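Local atomic coordinates of glucuronoarabinoxylan endo-1,4-beta-xylanase (PDB entry 4FMV), a protein that acts, as the catalytic part of a longer protein, as a GH30 subfamily 8 endoxylanase on beta-1,4-linked plant cell-wall polysaccharide. Residues 235-239 with 240-244; 246-249 with 250-254; 352-355 with 356-359. All coordinates share one frame; numbering follows the deposited sequence.

Contact 1. Residues 235-239 with 240-244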
loop_
_atom_site.group_PDB
_atom_site.type_symbol
_atom_site.label_atom_id
_atom_site.label_comp_id
_atom_site.label_asym_id
_atom_site.label_seq_id
_atom_site.Cartn_x
_atom_site.Cartn_y
_atom_site.Cartn_z
ATOM N N PHE A 235 0.618 -10.788 6.552
ATOM C CA PHE A 235 0.240 -12.191 6.588
ATOM C C PHE A 235 1.238 -12.891 7.496
ATOM O O PHE A 235 2.421 -12.517 7.562
ATOM C CB PHE A 235 0.204 -12.796 5.178
ATOM C CG PHE A 235 -0.888 -12.218 4.314
ATOM C CD1 PHE A 235 -0.684 -11.033 3.623
ATOM C CD2 PHE A 235 -2.132 -12.842 4.229
ATOM C CE1 PHE A 235 -1.699 -10.472 2.854
ATOM C CE2 PHE A 235 -3.144 -12.304 3.449
ATOM C CZ PHE A 235 -2.926 -11.106 2.757
ATOM N N ASP A 236 0.751 -13.917 8.186
ATOM C CA ASP A 236 1.465 -14.539 9.285
ATOM C C ASP A 236 2.841 -15.120 8.990
ATOM O O ASP A 236 3.731 -15.018 9.821
ATOM C CB ASP A 236 0.605 -15.655 9.893
ATOM C CG ASP A 236 -0.526 -15.119 10.751
ATOM O OD1 ASP A 236 -0.489 -13.940 11.165
ATOM O OD2 ASP A 236 -1.448 -15.896 11.022
ATOM N N ASP A 237 2.990 -15.794 7.856
ATOM C CA ASP A 237 4.193 -16.583 7.617
ATOM C C ASP A 237 4.317 -16.960 6.148
ATOM O O ASP A 237 3.497 -16.549 5.317
ATOM C CB ASP A 237 4.168 -17.855 8.463
ATOM C CG ASP A 237 2.965 -18.714 8.164
ATOM O OD1 ASP A 237 2.615 -18.839 6.975
ATOM O OD2 ASP A 237 2.370 -19.259 9.109
ATOM N N ASP A 238 5.333 -17.765 5.849
ATOM C CA ASP A 238 5.669 -18.126 4.481
ATOM C C ASP A 238 5.091 -19.456 3.981
ATOM O O ASP A 238 5.480 -19.934 2.907
ATOM C CB ASP A 238 7.178 -18.018 4.241
ATOM C CG ASP A 238 7.691 -16.593 4.437
ATOM O OD1 ASP A 238 7.126 -15.648 3.842
ATOM O OD2 ASP A 238 8.648 -16.409 5.210
ATOM N N THR A 239 4.226 -20.085 4.773
ATOM C CA THR A 239 3.561 -21.304 4.320
ATOM C C THR A 239 2.810 -21.008 3.016
ATOM O O THR A 239 2.403 -19.881 2.765
ATOM C CB THR A 239 2.590 -21.901 5.384
ATOM O OG1 THR A 239 1.499 -20.994 5.633
ATOM C CG2 THR A 239 3.334 -22.155 6.679
ATOM N N THR A 240 2.693 -22.014 2.163
ATOM C CA THR A 240 2.039 -21.853 0.870
ATOM C C THR A 240 0.618 -21.249 0.933
ATOM O O THR A 240 0.250 -20.438 0.082
ATOM C CB THR A 240 2.021 -23.181 0.130
ATOM O OG1 THR A 240 3.360 -23.694 0.087
ATOM C CG2 THR A 240 1.506 -22.988 -1.304
ATOM N N GLY A 241 -0.172 -21.623 1.934
ATOM C CA GLY A 241 -1.514 -21.057 2.060
ATOM C C GLY A 241 -1.491 -19.534 2.140
ATOM O O GLY A 241 -2.302 -18.865 1.495
ATOM N N ASN A 242 -0.571 -18.995 2.943
ATOM C CA ASN A 242 -0.411 -17.543 3.090
ATOM C C ASN A 242 0.260 -16.853 1.910
ATOM O O ASN A 242 -0.051 -15.714 1.614
ATOM C CB ASN A 242 0.306 -17.188 4.390
ATOM C CG ASN A 242 -0.630 -17.232 5.582
ATOM O OD1 ASN A 242 -1.775 -16.782 5.490
ATOM N ND2 ASN A 242 -0.166 -17.794 6.694
ATOM N N ILE A 243 1.189 -17.543 1.252
ATOM C CA ILE A 243 1.729 -17.075 -0.010
ATOM C C ILE A 243 0.574 -16.862 -1.007
ATOM O O ILE A 243 0.510 -15.837 -1.680
ATOM C CB ILE A 243 2.784 -18.075 -0.584
ATOM C CG1 ILE A 243 3.977 -18.199 0.375
ATOM C CG2 ILE A 243 3.295 -17.606 -1.928
ATOM C CD1 ILE A 243 4.491 -16.870 0.875
ATOM N N MET A 244 -0.333 -17.837 -1.104
ATOM C CA MET A 244 -1.490 -17.720 -2.003
ATOM C C MET A 244 -2.522 -16.696 -1.515
ATOM O O MET A 244 -3.078 -15.932 -2.308
ATOM C CB MET A 244 -2.164 -19.075 -2.183
ATOM C CG MET A 244 -1.288 -20.103 -2.901
ATOM S SD MET A 244 -0.937 -19.554 -4.578
ATOM C CE MET A 244 0.715 -18.865 -4.429
HETATM O O HOH W 1 -1.693 -18.051 9.120
HETATM O O HOH W 2 -2.164 -14.577 7.708
HETATM O O HOH W 3 5.698 -21.521 0.642
#

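Contact 2. Residues 246-249 with 250-254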
loop_
_atom_site.group_PDB
_atom_site.type_symbol
_atom_site.label_atom_id
_atom_site.label_comp_id
_atom_site.label_asym_id
_atom_site.label_seq_id
_atom_site.Cartn_x
_atom_site.Cartn_y
_atom_site.Cartn_z
ATOM N N MET A 246 -1.921 -14.082 0.150
ATOM C CA MET A 246 -1.335 -12.752 -0.060
ATOM C C MET A 246 -1.298 -12.393 -1.543
ATOM O O MET A 246 -1.659 -11.284 -1.904
ATOM C CB MET A 246 0.063 -12.639 0.563
ATOM C CG MET A 246 0.784 -11.327 0.276
ATOM S SD MET A 246 2.439 -11.261 1.019
ATOM C CE MET A 246 3.026 -9.700 0.347
ATOM N N SER A 247 -0.886 -13.340 -2.387
ATOM C CA SER A 247 -0.902 -13.146 -3.849
ATOM C C SER A 247 -2.296 -12.721 -4.273
ATOM O O SER A 247 -2.471 -11.706 -4.944
ATOM C CB SER A 247 -0.536 -14.445 -4.580
ATOM O OG SER A 247 0.840 -14.803 -4.392
ATOM N N LYS A 248 -3.293 -13.515 -3.878
ATOM C CA LYS A 248 -4.670 -13.277 -4.292
ATOM C C LYS A 248 -5.229 -11.934 -3.796
ATOM O O LYS A 248 -5.910 -11.241 -4.530
ATOM C CB LYS A 248 -5.565 -14.432 -3.861
ATOM C CG LYS A 248 -7.073 -14.099 -3.927
ATOM C CD LYS A 248 -7.762 -14.649 -5.144
ATOM C CE LYS A 248 -9.242 -14.966 -4.833
ATOM N NZ LYS A 248 -10.028 -13.834 -4.228
ATOM N N GLU A 249 -4.961 -11.568 -2.549
ATOM C CA GLU A 249 -5.447 -10.285 -2.041
ATOM C C GLU A 249 -4.877 -9.065 -2.781
ATOM O O GLU A 249 -5.589 -8.080 -3.036
ATOM C CB GLU A 249 -5.160 -10.149 -0.551
ATOM C CG GLU A 249 -5.734 -8.868 0.033
ATOM C CD GLU A 249 -5.623 -8.866 1.533
ATOM O OE1 GLU A 249 -6.369 -9.613 2.195
ATOM O OE2 GLU A 249 -4.779 -8.134 2.046
ATOM N N ILE A 250 -3.602 -9.109 -3.143
ATOM C CA ILE A 250 -3.068 -7.984 -3.905
ATOM C C ILE A 250 -3.770 -7.894 -5.259
ATOM O O ILE A 250 -4.145 -6.812 -5.704
ATOM C CB ILE A 250 -1.533 -8.052 -4.081
ATOM C CG1 ILE A 250 -0.846 -8.118 -2.712
ATOM C CG2 ILE A 250 -1.044 -6.835 -4.853
ATOM C CD1 ILE A 250 0.677 -8.453 -2.780
ATOM N N HIS A 251 -3.968 -9.041 -5.897
ATOM C CA HIS A 251 -4.765 -9.106 -7.122
ATOM C C HIS A 251 -6.134 -8.469 -6.907
ATOM O O HIS A 251 -6.572 -7.637 -7.709
ATOM C CB HIS A 251 -4.910 -10.567 -7.575
ATOM C CG HIS A 251 -5.999 -10.789 -8.579
ATOM N ND1 HIS A 251 -5.751 -10.897 -9.932
ATOM C CD2 HIS A 251 -7.336 -10.930 -8.425
ATOM C CE1 HIS A 251 -6.894 -11.097 -10.568
ATOM N NE2 HIS A 251 -7.871 -11.120 -9.681
ATOM N N ASP A 252 -6.807 -8.841 -5.819
ATOM C CA ASP A 252 -8.166 -8.347 -5.552
ATOM C C ASP A 252 -8.156 -6.830 -5.297
ATOM O O ASP A 252 -9.055 -6.112 -5.721
ATOM C CB ASP A 252 -8.796 -9.091 -4.361
ATOM C CG ASP A 252 -9.250 -10.528 -4.708
ATOM O OD1 ASP A 252 -9.657 -10.775 -5.855
ATOM O OD2 ASP A 252 -9.211 -11.419 -3.824
ATOM N N SER A 253 -7.127 -6.338 -4.617
ATOM C CA SER A 253 -7.002 -4.899 -4.366
ATOM C C SER A 253 -6.840 -4.125 -5.677
ATOM O O SER A 253 -7.322 -3.006 -5.796
ATOM C CB SER A 253 -5.805 -4.592 -3.449
ATOM O OG SER A 253 -4.582 -4.690 -4.160
ATOM N N MET A 254 -6.146 -4.728 -6.645
ATOM C CA MET A 254 -5.940 -4.127 -7.958
ATOM C C MET A 254 -7.180 -4.230 -8.837
ATOM O O MET A 254 -7.563 -3.262 -9.487
ATOM C CB MET A 254 -4.759 -4.805 -8.680
ATOM C CG MET A 254 -3.390 -4.513 -8.058
ATOM S SD MET A 254 -2.880 -2.788 -8.233
ATOM C CE MET A 254 -2.924 -2.154 -6.564
#

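Contact 3. Residues 352-355 with 356-359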
loop_
_atom_site.group_PDB
_atom_site.type_symbol
_atom_site.label_atom_id
_atom_site.label_comp_id
_atom_site.label_asym_id
_atom_site.label_seq_id
_atom_site.Cartn_x
_atom_site.Cartn_y
_atom_site.Cartn_z
ATOM N N VAL A 352 8.968 -16.091 -11.126
ATOM C CA VAL A 352 7.980 -16.891 -10.407
ATOM C C VAL A 352 8.285 -17.012 -8.933
ATOM O O VAL A 352 9.438 -17.169 -8.547
ATOM C CB VAL A 352 7.817 -18.309 -11.036
ATOM C CG1 VAL A 352 9.100 -19.088 -10.932
ATOM C CG2 VAL A 352 6.667 -19.089 -10.361
ATOM N N THR A 353 7.245 -16.929 -8.110
ATOM C CA THR A 353 7.362 -17.218 -6.686
ATOM C C THR A 353 6.405 -18.361 -6.322
ATOM O O THR A 353 5.210 -18.314 -6.626
ATOM C CB THR A 353 7.063 -15.987 -5.825
ATOM O OG1 THR A 353 8.056 -14.969 -6.056
ATOM C CG2 THR A 353 7.065 -16.353 -4.340
ATOM N N ASP A 354 6.949 -19.393 -5.698
ATOM C CA ASP A 354 6.170 -20.541 -5.233
ATOM C C ASP A 354 6.912 -21.173 -4.041
ATOM O O ASP A 354 7.783 -20.519 -3.447
ATOM C CB ASP A 354 5.848 -21.539 -6.367
ATOM C CG ASP A 354 7.034 -22.388 -6.771
ATOM O OD1 ASP A 354 8.160 -22.079 -6.338
ATOM O OD2 ASP A 354 6.835 -23.363 -7.534
ATOM N N SER A 355 6.521 -22.382 -3.638
ATOM C CA SER A 355 7.140 -23.025 -2.486
ATOM C C SER A 355 8.674 -23.087 -2.559
ATOM O O SER A 355 9.328 -22.991 -1.531
ATOM C CB SER A 355 6.560 -24.425 -2.236
ATOM O OG SER A 355 6.965 -25.340 -3.240
ATOM N N SER A 356 9.245 -23.350 -3.734
ATOM C CA SER A 356 10.706 -23.378 -3.870
ATOM C C SER A 356 11.368 -22.149 -4.491
ATOM O O SER A 356 12.602 -22.066 -4.540
ATOM C CB SER A 356 11.147 -24.623 -4.644
ATOM O OG SER A 356 10.767 -24.510 -6.004
ATOM N N ARG A 357 10.582 -21.186 -4.955
ATOM C CA ARG A 357 11.188 -20.111 -5.726
ATOM C C ARG A 357 10.819 -18.725 -5.230
ATOM O O ARG A 357 9.685 -18.497 -4.830
ATOM C CB ARG A 357 10.858 -20.263 -7.202
ATOM C CG ARG A 357 11.675 -21.352 -7.839
ATOM C CD ARG A 357 11.140 -21.714 -9.198
ATOM N NE ARG A 357 9.819 -22.326 -9.131
ATOM C CZ ARG A 357 9.210 -22.853 -10.187
ATOM N NH1 ARG A 357 9.822 -22.828 -11.363
ATOM N NH2 ARG A 357 7.996 -23.380 -10.079
ATOM N N ASN A 358 11.798 -17.821 -5.218
ATOM C CA ASN A 358 11.542 -16.434 -4.872
ATOM C C ASN A 358 11.804 -15.522 -6.060
ATOM O O ASN A 358 12.951 -15.223 -6.368
ATOM C CB ASN A 358 12.448 -16.061 -3.703
ATOM C CG ASN A 358 12.007 -16.731 -2.414
ATOM O OD1 ASN A 358 10.800 -16.822 -2.134
ATOM N ND2 ASN A 358 12.976 -17.201 -1.618
ATOM N N MET A 359 10.747 -15.038 -6.705
ATOM C CA MET A 359 10.942 -14.209 -7.894
ATOM C C MET A 359 12.037 -14.771 -8.807
ATOM O O MET A 359 12.817 -14.004 -9.360
ATOM C CB MET A 359 11.308 -12.773 -7.523
ATOM C CG MET A 359 10.157 -11.942 -7.007
ATOM S SD MET A 359 10.384 -10.207 -7.455
ATOM C CE MET A 359 10.758 -10.381 -9.183
HETATM O O HOH W 4 8.538 -25.464 -6.872
#

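Contact 1. Residues 235-239 with 240-244
N242 and D237 form the direct side-chain hydrogen bond of this contact: ND2 of N242 donates to OD1 of D237 over 3.0 Å at an N-H...O angle of 174°. The acceptor lies in the amide plane of N242, whereas the donor stands 55° out of the carboxylate plane, so the carboxylate is met from above. The same OD1 also takes the backbone N of T239 (3.0 Å), closing an Asx turn, and OG1 of T239 (2.8 Å) comes in from its syn side. Three donors thus fix this oxygen, and CG of D237 stands between its own N and carbonyl carbon, which brings OD1 over the turn to T239.

Water adds further links. One molecule joins OD2 of D236 to ND2 of N242, and a second joins N of D236 to OD1 of N242, so both ends of the amide are tied to the loop.

The loop leads from barrel strand 227-232 into helix 240-255 of the (beta/alpha)8 fold, with T239 at the N-cap. Its side chain makes no capping bond, but its carbonyl O accepts N of I243 (3.0 Å), the first-turn helical bond.

The packing is modest. CG1 of I243 lies against two backbone carbonyl oxygens, T239 O at 3.3 Å and D238 O at 3.4 Å, while D238 directs its carboxylate into a salt bridge with R283 of helix 282-291. A polar atom meets the ring edge of F235, where CD2 lies 4.2 Å from OD1 of N242, the amide turned 54° from the ring plane.

Contact 2. Residues 246-249 with 250-254
Of the flat groups, the carboxylate of D252 receives the ammonium of K248 on the syn lone pair of OD2, with NZ to OD2 only 2.6 Å, a salt bridge between residues i and i+4, one helical turn apart. The other oxygen, OD1, lies at the edge of the H251 imidazole and in its plane. CB of H251 lies 3.3 Å from the carbonyl O of K248.

The lysine reaches its partner by bending. With CG anti to the backbone N, chi1 of 165° already sets CG of K248 3.4 Å from OD2 of D252, and the bends at chi2 and chi4 bring NZ round to the same oxygen. K248 also has a cation-pi partner in Y312, and V211 and M214 pack against D252, so the ion pair is set among apolar and aromatic neighbours.

All of this happens on helix 240-255, which links the parallel strands 227-232 and 261-266 as a beta-alpha-beta unit of the (beta/alpha)8 barrel. Its i to i+4 ladder runs through I250 N to M246 O, H251 N to S247 O, D252 N to K248 O and S253 N to E249 O, the last the shortest at 2.8 Å. OG of S253 adds a 2.7 Å bond to the carbonyl O of I250, which also accepts N of M254.

On the apolar side, M246 and I250 run side by side in the same direction, CE of M246 to CD1 of I250 4.1 Å. The extended M246 chain and I250 both touch helix 282-291 and strand 261-266. E249, likewise extended, has its carboxylate held by K233 and by the hydroxyl of Y262.

Contact 3. Residues 352-355 with 356-359
R357 grips the carboxylate of D354 side-on with two nitrogens: NH2 donates to OD2 over 2.8 Å (175°), and NE to OD1 over a longer 3.3 Å. Both acceptors lie in the guanidinium plane, yet the donors stand well above the carboxylate plane, the two planes being 51° apart. OD1 also receives a weak bond from N of S356, and a water joins OD2 to OG of S356.

Backbone bonds come next. N of D354 donates to O of R357 at 3.0 Å, and N of R357 returns to O of D354 at 3.2 Å, closing a type I turn with S355 and S356 at its corners. The turn connects antiparallel strands 347-353 and 360-366 as a beta hairpin. Further back, N of M359 bonds OG1 of T353 (2.8 Å), a hydroxyl shared with Q289.

Packing is outermost: CG1 of V352 lies over one guanidinium face of R357, 3.5 Å above the plane and offset toward the rim, while touching CD. Two bonds to one carboxylate probably fix the rotation of the guanidinium, with the V352 methyl lying over one face, and the ion pair clamps both ends of the turn.

Overall arrangement
Contacts 1 and 2 share helix 240-255: the first lies at its exposed start, the second in its buried body, with centres 13 Å apart and the ring of F235 packed on M246 and E249. Contact 3 lies beyond the barrel on a hairpin of the beta domain, partly buried; it meets contact 1 where T240 packs on S355, but its nearest atoms stay about 6 Å from those of contact 2. Their chemistry follows these places. The surface start relies on an amide, a carboxylate and waters, the buried helix on the backbone ladder, apolar packing and one ion pair, and the hairpin on a bidentate ion pair across its turn. K282 of helix 282-291 touches both contacts 1 and 3.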